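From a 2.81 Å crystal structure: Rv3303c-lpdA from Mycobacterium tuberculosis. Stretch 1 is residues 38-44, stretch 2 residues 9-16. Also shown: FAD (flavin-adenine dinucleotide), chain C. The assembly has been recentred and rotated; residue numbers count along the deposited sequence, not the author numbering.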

# COMPACT_ATOMS: atom_id res chain seq x y z
N GLY A 38 -39.50 10.36 -10.85
CA GLY A 38 -39.14 9.09 -11.45
C GLY A 38 -37.68 8.82 -11.27
O GLY A 38 -36.82 9.68 -11.57
N ILE A 39 -37.43 7.60 -10.76
CA ILE A 39 -36.12 7.03 -10.46
C ILE A 39 -35.05 7.30 -11.50
O ILE A 39 -35.18 6.91 -12.67
CB ILE A 39 -36.22 5.53 -10.25
CG1 ILE A 39 -37.36 5.24 -9.28
CG2 ILE A 39 -34.91 5.02 -9.66
CD1 ILE A 39 -37.27 5.90 -7.94
N GLY A 40 -33.99 7.97 -11.05
CA GLY A 40 -32.90 8.33 -11.91
C GLY A 40 -32.81 9.82 -11.76
O GLY A 40 -31.78 10.45 -12.07
N GLY A 41 -33.91 10.39 -11.27
CA GLY A 41 -34.00 11.82 -11.08
C GLY A 41 -33.65 12.65 -12.30
O GLY A 41 -33.54 12.15 -13.40
N ALA A 42 -33.45 13.94 -12.09
CA ALA A 42 -33.11 14.86 -13.18
C ALA A 42 -31.84 14.52 -13.89
O ALA A 42 -31.74 14.80 -15.05
CB ALA A 42 -33.04 16.32 -12.67
N ALA A 43 -30.88 13.96 -13.18
CA ALA A 43 -29.60 13.56 -13.79
C ALA A 43 -29.84 12.65 -14.99
O ALA A 43 -29.18 12.79 -16.04
CB ALA A 43 -28.72 12.82 -12.79
N VAL A 44 -30.76 11.70 -14.81
CA VAL A 44 -31.10 10.72 -15.82
C VAL A 44 -32.23 11.12 -16.77
O VAL A 44 -32.20 10.84 -17.97
CB VAL A 44 -31.50 9.41 -15.13
CG1 VAL A 44 -32.37 8.51 -16.04
CG2 VAL A 44 -30.30 8.70 -14.74
PA FAD C . -31.37 14.90 -8.96
O1A FAD C . -31.56 16.34 -9.43
O2A FAD C . -30.77 13.92 -9.96
O5B FAD C . -32.77 14.45 -8.54
C5B FAD C . -33.38 14.56 -7.26
C4B FAD C . -34.77 14.07 -7.61
O4B FAD C . -35.61 14.02 -6.48
C3B FAD C . -35.62 14.89 -8.72
O3B FAD C . -35.51 14.36 -10.04
C2B FAD C . -36.99 14.92 -8.23
O2B FAD C . -37.96 14.09 -8.86
C1B FAD C . -36.91 14.51 -6.78
N9A FAD C . -37.38 15.43 -5.81
C8A FAD C . -37.21 16.79 -5.62
N7A FAD C . -37.85 17.25 -4.57
C5A FAD C . -38.47 16.15 -4.04
C6A FAD C . -39.31 15.94 -2.94
N6A FAD C . -39.68 16.91 -2.13
N1A FAD C . -39.76 14.65 -2.71
C2A FAD C . -39.42 13.63 -3.50
N3A FAD C . -38.59 13.75 -4.61
C4A FAD C . -38.19 15.12 -4.76
N1 FAD C . -23.09 15.33 -13.55
C2 FAD C . -22.13 14.42 -13.91
O2 FAD C . -21.56 13.71 -13.06
N3 FAD C . -21.80 14.29 -15.24
C4 FAD C . -22.35 15.00 -16.27
O4 FAD C . -21.97 14.79 -17.42
C4X FAD C . -23.28 15.89 -15.92
N5 FAD C . -23.87 16.63 -16.98
C5X FAD C . -24.86 17.58 -16.60
C6 FAD C . -25.51 18.34 -17.59
C7 FAD C . -26.51 19.31 -17.28
C7M FAD C . -27.20 20.11 -18.40
C8 FAD C . -26.83 19.50 -15.90
C8M FAD C . -27.86 20.52 -15.44
C9 FAD C . -26.23 18.77 -14.92
C9A FAD C . -25.27 17.80 -15.21
N10 FAD C . -24.60 16.97 -14.20
C10 FAD C . -23.65 16.05 -14.55
C1' FAD C . -25.02 17.14 -12.87
C2' FAD C . -25.78 16.00 -12.27
O2' FAD C . -26.94 15.71 -13.14
C3' FAD C . -26.27 16.29 -10.88
O3' FAD C . -25.16 16.39 -10.04
C4' FAD C . -27.12 15.20 -10.25
O4' FAD C . -28.29 15.17 -11.15
C5' FAD C . -27.71 15.45 -8.95
O5' FAD C . -28.36 14.27 -8.51
P FAD C . -29.25 14.20 -7.23
O1P FAD C . -29.59 12.83 -7.11
O2P FAD C . -28.68 14.87 -6.04
O3P FAD C . -30.45 15.05 -7.70
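Stretch 2 (9-16) GGGPAGYE

How does stretch 2 approach the turn of stretch 1? Gly9 comes in as extended loop, with phi/psi of 101/134, and makes no contact with stretch 1; its CA lies 3.2 Å from FAD O4B instead. A side chain here would be crowded by that same ribose oxygen. Gly10 then reaches the type II turn that runs from Gly38 to Gly41, its CA 4.9 Å from the CA of Ile39. From Gly10 to Pro12 the two segments advance the same way, Gly10 beside Ile39 and Gly11 beside Gly41.

What fastens the two backbones together? The carbonyl of Gly10 points at the turn, and Gly40 N donates a nearly straight hydrogen bond to Gly10 O at 2.8 Å. Gly41 N is turned to its own stretch, bonding Gly38 O at 3.0 Å. A CB on Gly10 would sit tightly against Ile39 CD1, so the bare backbone leaves room for the isoleucine.

Why can the chains come so close at Gly11? Both partners lack side chains: the CA atoms of Gly11 and Gly41 are 3.8 Å apart, and a CB on Gly41 would clash with Gly11 CA. On Gly11 itself, a CB would run into FAD O2A. Gly11 CA also makes a CA-H...O contact with Gly40 O at 3.6 Å.

How does the helix of stretch 2 continue the contact? Gly11 is its N-cap residue, and Gly11 O accepts from Tyr15 N at 2.8 Å. Pro12 CD packs 3.7 Å from Ala43 CB, an apolar contact between the first residue of one helix and a residue within the other. Ala13 is beyond reach of stretch 1, but its N donates to FAD O1P at 3.0 Å, while Ala43 N donates to FAD O2A at 3.2 Å; the diphosphate thus links both stretches. Two residues on, the CA-to-CB bond of Tyr15 points toward stretch 1, with CB 4.1 Å from Ile39 CG2 and CD2 4.0 Å from Gly40 CA.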

# COMPACT_ATOMS: atom_id res chain seq x y z
N GLY A 9 -36.28 11.80 -2.70
CA GLY A 9 -35.60 12.01 -3.97
C GLY A 9 -34.95 10.79 -4.54
O GLY A 9 -34.23 10.12 -3.84
N GLY A 10 -35.15 10.53 -5.83
CA GLY A 10 -34.56 9.33 -6.39
C GLY A 10 -33.51 9.42 -7.47
O GLY A 10 -33.47 8.52 -8.34
N GLY A 11 -32.65 10.45 -7.47
CA GLY A 11 -31.63 10.50 -8.49
C GLY A 11 -30.39 9.80 -7.96
O GLY A 11 -30.50 9.14 -6.93
N PRO A 12 -29.20 9.93 -8.60
CA PRO A 12 -28.00 9.26 -8.09
C PRO A 12 -27.88 9.38 -6.57
O PRO A 12 -27.69 8.37 -5.89
CB PRO A 12 -26.86 9.97 -8.80
CG PRO A 12 -27.43 10.27 -10.04
CD PRO A 12 -28.80 10.85 -9.66
N ALA A 13 -27.98 10.57 -6.00
CA ALA A 13 -27.85 10.61 -4.55
C ALA A 13 -28.77 9.55 -3.90
O ALA A 13 -28.30 8.63 -3.23
CB ALA A 13 -28.18 12.04 -3.99
N GLY A 14 -30.07 9.63 -4.15
CA GLY A 14 -30.99 8.74 -3.49
C GLY A 14 -31.04 7.29 -3.89
O GLY A 14 -30.97 6.37 -3.05
N TYR A 15 -31.16 7.06 -5.18
CA TYR A 15 -31.31 5.70 -5.62
C TYR A 15 -30.10 4.91 -5.43
O TYR A 15 -30.15 3.70 -5.52
CB TYR A 15 -31.73 5.57 -7.09
CG TYR A 15 -30.63 5.51 -8.17
CD1 TYR A 15 -29.65 4.49 -8.21
CD2 TYR A 15 -30.62 6.44 -9.21
CE1 TYR A 15 -28.72 4.40 -9.27
CE2 TYR A 15 -29.67 6.35 -10.26
CZ TYR A 15 -28.73 5.34 -10.27
OH TYR A 15 -27.82 5.33 -11.31
N GLU A 16 -29.01 5.53 -5.07
CA GLU A 16 -27.89 4.71 -5.07
C GLU A 16 -27.31 4.68 -3.78
O GLU A 16 -26.20 4.23 -3.49
CB GLU A 16 -26.92 5.20 -6.07
CG GLU A 16 -25.96 4.11 -6.40
CD GLU A 16 -25.60 4.12 -7.86
OE1 GLU A 16 -25.81 5.13 -8.53
OE2 GLU A 16 -25.08 3.09 -8.35